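Local coordinates for flagellar biosynthesis protein FlhA (PDB 3MIX), which takes part in the export of flagellar proteins by type III secretion, this chain being its cytosolic domain, at residues L209-L218 / F244-T255. Residues are numbered along the deposited sequence; the frame is centred on the assembly and turned at random.
Sequences LVEEVTPNPL and FETLADYGKLTT
L209 and V213 pack against F244, L247 and A248 in an apolar helix-helix contact, extended where P217 and L218 of the following loop meet G251, K252 and T255. The two short axes cross at 41°, 8.9 Å apart at their closest, and small A248 lets the backbones approach: its CB lies 3.7 Å from V213 CG2. V213 splits its two methyls, because CG1, anti to the backbone N (chi1 171°), reaches F244 CD2 at 3.9 Å while CG2 packs over F244 O and A248 CB. L209 lays its two methyls across F244 CB and E245 CG, CD2 standing 3.9 Å from that CB. An alanine at L209 would probably open a gap beside F244 CB and leave the aliphatic stem of E245 without its neighbour. Farther along, P217 CB sits 3.3 Å from G251 O, with P217 CG also packed on that carbonyl. L218 crosses L247 at about a right angle, CD1 to CB 3.8 Å. No hydrogen bond joins the segments directly; at the exposed side K252 NZ donates to two waters, one able to donate to E212 O and A248 O, the other to E212 OE2. I199 and L202 of helix 192-205 and I223 of helix 220-232 back the buried side. Helices 207-213 and 240-250 thus pair across the intervening helix 220-232, within an all-helical part of the FlhA cytosolic domain, of the FHIPEP family.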
ATOM      1  N   LEU A 209      20.379  -6.940  17.236  1.00 19.39           N
ATOM      2  CA  LEU A 209      20.075  -6.077  16.137  1.00 18.22           C
ATOM      3  C   LEU A 209      18.923  -5.109  16.494  1.00 18.03           C
ATOM      4  O   LEU A 209      19.007  -3.899  16.250  1.00 17.46           O
ATOM      5  CB  LEU A 209      19.725  -6.933  14.903  1.00 17.06           C
ATOM      6  CG  LEU A 209      19.186  -6.162  13.701  1.00 15.47           C
ATOM      7  CD1 LEU A 209      20.237  -5.175  13.177  1.00 14.48           C
ATOM      8  CD2 LEU A 209      18.693  -7.111  12.592  1.00 14.57           C
ATOM      9  N   VAL A 210      17.850  -5.651  17.060  1.00 17.30           N
ATOM     10  CA  VAL A 210      16.709  -4.839  17.436  1.00 17.03           C
ATOM     11  C   VAL A 210      17.099  -3.762  18.460  1.00 19.29           C
ATOM     12  O   VAL A 210      16.705  -2.598  18.339  1.00 18.51           O
ATOM     13  CB  VAL A 210      15.552  -5.731  17.971  1.00 16.43           C
ATOM     14  CG1 VAL A 210      14.474  -4.892  18.661  1.00 15.09           C
ATOM     15  CG2 VAL A 210      14.935  -6.528  16.810  1.00 14.83           C
ATOM     16  N   GLU A 211      17.883  -4.169  19.457  1.00 22.38           N
ATOM     17  CA  GLU A 211      18.263  -3.308  20.564  1.00 25.63           C
ATOM     18  C   GLU A 211      19.147  -2.187  20.080  1.00 25.41           C
ATOM     19  O   GLU A 211      19.160  -1.113  20.667  1.00 27.14           O
ATOM     20  CB  GLU A 211      19.010  -4.116  21.620  1.00 28.56           C
ATOM     21  CG  GLU A 211      18.599  -3.808  23.045  1.00 35.69           C
ATOM     22  CD  GLU A 211      19.200  -2.521  23.586  1.00 44.51           C
ATOM     23  OE1 GLU A 211      20.361  -2.198  23.228  1.00 47.91           O
ATOM     24  OE2 GLU A 211      18.512  -1.834  24.381  1.00 47.92           O
ATOM     25  N   GLU A 212      19.896  -2.438  19.012  1.00 24.70           N
ATOM     26  CA  GLU A 212      20.741  -1.415  18.414  1.00 24.78           C
ATOM     27  C   GLU A 212      19.874  -0.359  17.735  1.00 22.97           C
ATOM     28  O   GLU A 212      20.284   0.796  17.589  1.00 23.57           O
ATOM     29  CB  GLU A 212      21.673  -2.029  17.361  1.00 24.66           C
ATOM     30  CG  GLU A 212      22.962  -1.240  17.148  1.00 27.98           C
ATOM     31  CD  GLU A 212      23.769  -1.710  15.941  1.00 30.08           C
ATOM     32  OE1 GLU A 212      23.521  -2.845  15.462  1.00 29.06           O
ATOM     33  OE2 GLU A 212      24.646  -0.944  15.472  1.00 29.85           O
ATOM     34  N   VAL A 213      18.695  -0.768  17.276  1.00 20.51           N
ATOM     35  CA  VAL A 213      17.864   0.118  16.483  1.00 17.99           C
ATOM     36  C   VAL A 213      16.898   0.935  17.344  1.00 18.62           C
ATOM     37  O   VAL A 213      16.694   2.113  17.088  1.00 18.07           O
ATOM     38  CB  VAL A 213      17.112  -0.674  15.378  1.00 16.69           C
ATOM     39  CG1 VAL A 213      16.032   0.197  14.655  1.00 13.40           C
ATOM     40  CG2 VAL A 213      18.112  -1.293  14.384  1.00 14.22           C
ATOM     41  N   THR A 214      16.313   0.308  18.362  1.00 19.57           N
ATOM     42  CA  THR A 214      15.091   0.829  18.993  1.00 20.42           C
ATOM     43  C   THR A 214      15.093   0.478  20.477  1.00 23.05           C
ATOM     44  O   THR A 214      15.651  -0.558  20.849  1.00 24.55           O
ATOM     45  CB  THR A 214      13.804   0.306  18.245  1.00 19.06           C
ATOM     46  OG1 THR A 214      12.637   1.030  18.672  1.00 18.77           O
ATOM     47  CG2 THR A 214      13.595  -1.210  18.415  1.00 16.79           C
ATOM     48  N   PRO A 215      14.567   1.375  21.348  1.00 24.42           N
ATOM     49  CA  PRO A 215      13.980   2.695  21.078  1.00 24.03           C
ATOM     50  C   PRO A 215      15.003   3.821  20.850  1.00 24.69           C
ATOM     51  O   PRO A 215      14.603   4.939  20.586  1.00 24.73           O
ATOM     52  CB  PRO A 215      13.139   2.967  22.329  1.00 25.86           C
ATOM     53  CG  PRO A 215      13.777   2.130  23.427  1.00 27.94           C
ATOM     54  CD  PRO A 215      14.753   1.157  22.796  1.00 26.41           C
ATOM     55  N   ASN A 216      16.298   3.527  20.907  1.00 24.99           N
ATOM     56  CA  ASN A 216      17.312   4.526  20.555  1.00 26.51           C
ATOM     57  C   ASN A 216      18.315   3.943  19.564  1.00 24.63           C
ATOM     58  O   ASN A 216      18.944   2.944  19.869  1.00 25.24           O
ATOM     59  CB  ASN A 216      18.051   5.039  21.803  1.00 29.20           C
ATOM     60  CG  ASN A 216      19.072   6.126  21.474  1.00 33.65           C
ATOM     61  OD1 ASN A 216      18.814   7.317  21.676  1.00 39.76           O
ATOM     62  ND2 ASN A 216      20.228   5.728  20.956  1.00 37.66           N
ATOM     63  N   PRO A 217      18.517   4.602  18.409  1.00 22.83           N
ATOM     64  CA  PRO A 217      18.079   5.975  18.060  1.00 21.99           C
ATOM     65  C   PRO A 217      16.650   6.115  17.571  1.00 19.93           C
ATOM     66  O   PRO A 217      16.115   7.232  17.559  1.00 19.97           O
ATOM     67  CB  PRO A 217      19.039   6.362  16.931  1.00 21.86           C
ATOM     68  CG  PRO A 217      19.405   5.062  16.302  1.00 21.32           C
ATOM     69  CD  PRO A 217      19.401   4.028  17.381  1.00 21.40           C
ATOM     70  N   LEU A 218      16.029   5.000  17.187  1.00 18.10           N
ATOM     71  CA  LEU A 218      14.742   5.048  16.517  1.00 16.17           C
ATOM     72  C   LEU A 218      13.584   4.598  17.397  1.00 15.81           C
ATOM     73  O   LEU A 218      13.614   3.504  17.958  1.00 16.01           O
ATOM     74  CB  LEU A 218      14.791   4.215  15.225  1.00 15.14           C
ATOM     75  CG  LEU A 218      15.806   4.664  14.164  1.00 15.54           C
ATOM     76  CD1 LEU A 218      15.659   3.827  12.861  1.00 12.01           C
ATOM     77  CD2 LEU A 218      15.678   6.156  13.842  1.00 14.35           C
ATOM     78  N   PHE A 244      16.089  -3.768   9.190  1.00 10.12           N
ATOM     79  CA  PHE A 244      16.669  -3.370  10.472  1.00 10.65           C
ATOM     80  C   PHE A 244      18.203  -3.173  10.474  1.00 11.70           C
ATOM     81  O   PHE A 244      18.703  -2.288  11.183  1.00 12.23           O
ATOM     82  CB  PHE A 244      16.214  -4.307  11.606  1.00 10.76           C
ATOM     83  CG  PHE A 244      14.878  -3.905  12.207  1.00 10.11           C
ATOM     84  CD1 PHE A 244      13.698  -4.021  11.469  1.00  9.28           C
ATOM     85  CD2 PHE A 244      14.813  -3.370  13.491  1.00 10.54           C
ATOM     86  CE1 PHE A 244      12.495  -3.645  12.016  1.00  9.18           C
ATOM     87  CE2 PHE A 244      13.599  -2.998  14.045  1.00 10.13           C
ATOM     88  CZ  PHE A 244      12.445  -3.124  13.313  1.00  9.26           C
ATOM     89  N   GLU A 245      18.927  -3.952   9.671  1.00 12.16           N
ATOM     90  CA  GLU A 245      20.386  -3.759   9.523  1.00 13.30           C
ATOM     91  C   GLU A 245      20.648  -2.378   8.890  1.00 13.43           C
ATOM     92  O   GLU A 245      21.565  -1.650   9.292  1.00 14.33           O
ATOM     93  CB  GLU A 245      21.061  -4.925   8.739  1.00 13.94           C
ATOM     94  CG  GLU A 245      21.025  -6.258   9.495  1.00 14.28           C
ATOM     95  CD  GLU A 245      21.820  -7.417   8.831  1.00 15.25           C
ATOM     96  OE1 GLU A 245      22.116  -7.338   7.620  1.00 15.43           O
ATOM     97  OE2 GLU A 245      22.144  -8.420   9.532  1.00 16.02           O
ATOM     98  N   THR A 246      19.810  -2.017   7.927  1.00 12.70           N
ATOM     99  CA  THR A 246      19.910  -0.692   7.294  1.00 12.96           C
ATOM    100  C   THR A 246      19.563   0.414   8.303  1.00 12.86           C
ATOM    101  O   THR A 246      20.281   1.416   8.410  1.00 13.75           O
ATOM    102  CB  THR A 246      18.979  -0.569   6.040  1.00 12.40           C
ATOM    103  OG1 THR A 246      19.112  -1.741   5.222  1.00 12.53           O
ATOM    104  CG2 THR A 246      19.348   0.644   5.229  1.00 13.15           C
ATOM    105  N   LEU A 247      18.500   0.200   9.063  1.00 12.00           N
ATOM    106  CA  LEU A 247      18.137   1.151  10.104  1.00 12.06           C
ATOM    107  C   LEU A 247      19.243   1.278  11.157  1.00 13.18           C
ATOM    108  O   LEU A 247      19.469   2.385  11.644  1.00 13.85           O
ATOM    109  CB  LEU A 247      16.792   0.808  10.767  1.00 11.13           C
ATOM    110  CG  LEU A 247      15.568   0.848   9.837  1.00 10.25           C
ATOM    111  CD1 LEU A 247      14.279   0.466  10.618  1.00  9.49           C
ATOM    112  CD2 LEU A 247      15.414   2.215   9.090  1.00 10.44           C
ATOM    113  N   ALA A 248      19.888   0.161  11.520  1.00 13.54           N
ATOM    114  CA  ALA A 248      20.969   0.192  12.500  1.00 14.82           C
ATOM    115  C   ALA A 248      22.141   1.021  11.968  1.00 15.93           C
ATOM    116  O   ALA A 248      22.692   1.819  12.690  1.00 16.98           O
ATOM    117  CB  ALA A 248      21.444  -1.216  12.872  1.00 15.19           C
ATOM    118  N   ASP A 249      22.448   0.852  10.685  1.00 15.84           N
ATOM    119  CA  ASP A 249      23.585   1.464  10.039  1.00 18.53           C
ATOM    120  C   ASP A 249      23.410   2.965   9.834  1.00 19.72           C
ATOM    121  O   ASP A 249      24.397   3.700   9.743  1.00 21.71           O
ATOM    122  CB  ASP A 249      23.809   0.808   8.681  1.00 18.17           C
ATOM    123  CG  ASP A 249      25.250   0.583   8.368  1.00 22.32           C
ATOM    124  OD1 ASP A 249      25.970   0.017   9.220  1.00 25.70           O
ATOM    125  OD2 ASP A 249      25.681   0.957   7.252  1.00 25.12           O
ATOM    126  N   TYR A 250      22.166   3.415   9.742  1.00 19.12           N
ATOM    127  CA  TYR A 250      21.893   4.821   9.434  1.00 20.35           C
ATOM    128  C   TYR A 250      21.182   5.588  10.559  1.00 20.84           C
ATOM    129  O   TYR A 250      21.290   6.798  10.634  1.00 22.30           O
ATOM    130  CB  TYR A 250      21.131   4.955   8.116  1.00 18.50           C
ATOM    131  CG  TYR A 250      21.967   4.714   6.875  1.00 19.30           C
ATOM    132  CD1 TYR A 250      22.758   5.736   6.325  1.00 22.23           C
ATOM    133  CD2 TYR A 250      21.961   3.464   6.235  1.00 20.58           C
ATOM    134  CE1 TYR A 250      23.527   5.528   5.164  1.00 21.51           C
ATOM    135  CE2 TYR A 250      22.725   3.238   5.077  1.00 19.97           C
ATOM    136  CZ  TYR A 250      23.490   4.281   4.552  1.00 23.09           C
ATOM    137  OH  TYR A 250      24.219   4.073   3.413  1.00 27.21           O
ATOM    138  N   GLY A 251      20.498   4.875  11.446  1.00 20.95           N
ATOM    139  CA  GLY A 251      19.690   5.485  12.508  1.00 22.23           C
ATOM    140  C   GLY A 251      20.402   6.510  13.387  1.00 25.29           C
ATOM    141  O   GLY A 251      19.755   7.415  13.938  1.00 25.93           O
ATOM    142  N   LYS A 252      21.713   6.369  13.540  1.00 27.09           N
ATOM    143  CA  LYS A 252      22.491   7.304  14.355  1.00 30.65           C
ATOM    144  C   LYS A 252      22.902   8.555  13.578  1.00 31.67           C
ATOM    145  O   LYS A 252      23.293   9.560  14.164  1.00 33.53           O
ATOM    146  CB  LYS A 252      23.714   6.617  14.987  1.00 32.21           C
ATOM    147  CG  LYS A 252      23.344   5.839  16.264  1.00 35.02           C
ATOM    148  CD  LYS A 252      24.510   5.036  16.832  1.00 40.43           C
ATOM    149  CE  LYS A 252      24.055   4.171  18.019  1.00 41.88           C
ATOM    150  NZ  LYS A 252      23.305   2.933  17.628  1.00 40.72           N
ATOM    151  N   LEU A 253      22.795   8.477  12.261  1.00 31.07           N
ATOM    152  CA  LEU A 253      23.168   9.564  11.373  1.00 32.27           C
ATOM    153  C   LEU A 253      21.936  10.392  11.037  1.00 31.41           C
ATOM    154  O   LEU A 253      22.056  11.560  10.707  1.00 33.06           O
ATOM    155  CB  LEU A 253      23.807   9.019  10.081  1.00 32.20           C
ATOM    156  CG  LEU A 253      25.099   8.184  10.187  1.00 34.34           C
ATOM    157  CD1 LEU A 253      25.546   7.647   8.817  1.00 35.27           C
ATOM    158  CD2 LEU A 253      26.240   8.961  10.871  1.00 36.21           C
ATOM    159  N   THR A 254      20.759   9.774  11.125  1.00 29.23           N
ATOM    160  CA  THR A 254      19.494  10.433  10.805  1.00 28.24           C
ATOM    161  C   THR A 254      18.297   9.657  11.338  1.00 26.45           C
ATOM    162  O   THR A 254      18.271   8.413  11.291  1.00 24.42           O
ATOM    163  CB  THR A 254      19.308  10.658   9.265  1.00 28.23           C
ATOM    164  OG1 THR A 254      18.057  11.297   9.043  1.00 28.25           O
ATOM    165  CG2 THR A 254      19.297   9.347   8.480  1.00 27.50           C
ATOM    166  N   THR A 255      17.299  10.393  11.832  1.00 26.14           N
ATOM    167  CA  THR A 255      16.018   9.791  12.196  1.00 24.54           C
ATOM    168  C   THR A 255      14.924  10.176  11.213  1.00 23.44           C
ATOM    169  O   THR A 255      13.743   9.833  11.412  1.00 22.67           O
ATOM    170  CB  THR A 255      15.577  10.138  13.640  1.00 25.38           C
ATOM    171  OG1 THR A 255      15.306  11.546  13.727  1.00 29.32           O
ATOM    172  CG2 THR A 255      16.654   9.755  14.656  1.00 25.55           C
TER
HETATM  173  O   HOH W   1      21.717   2.436  15.553  1.00  9.13           O
HETATM  174  O   HOH W   2      24.475   1.789  15.632  1.00 36.40           O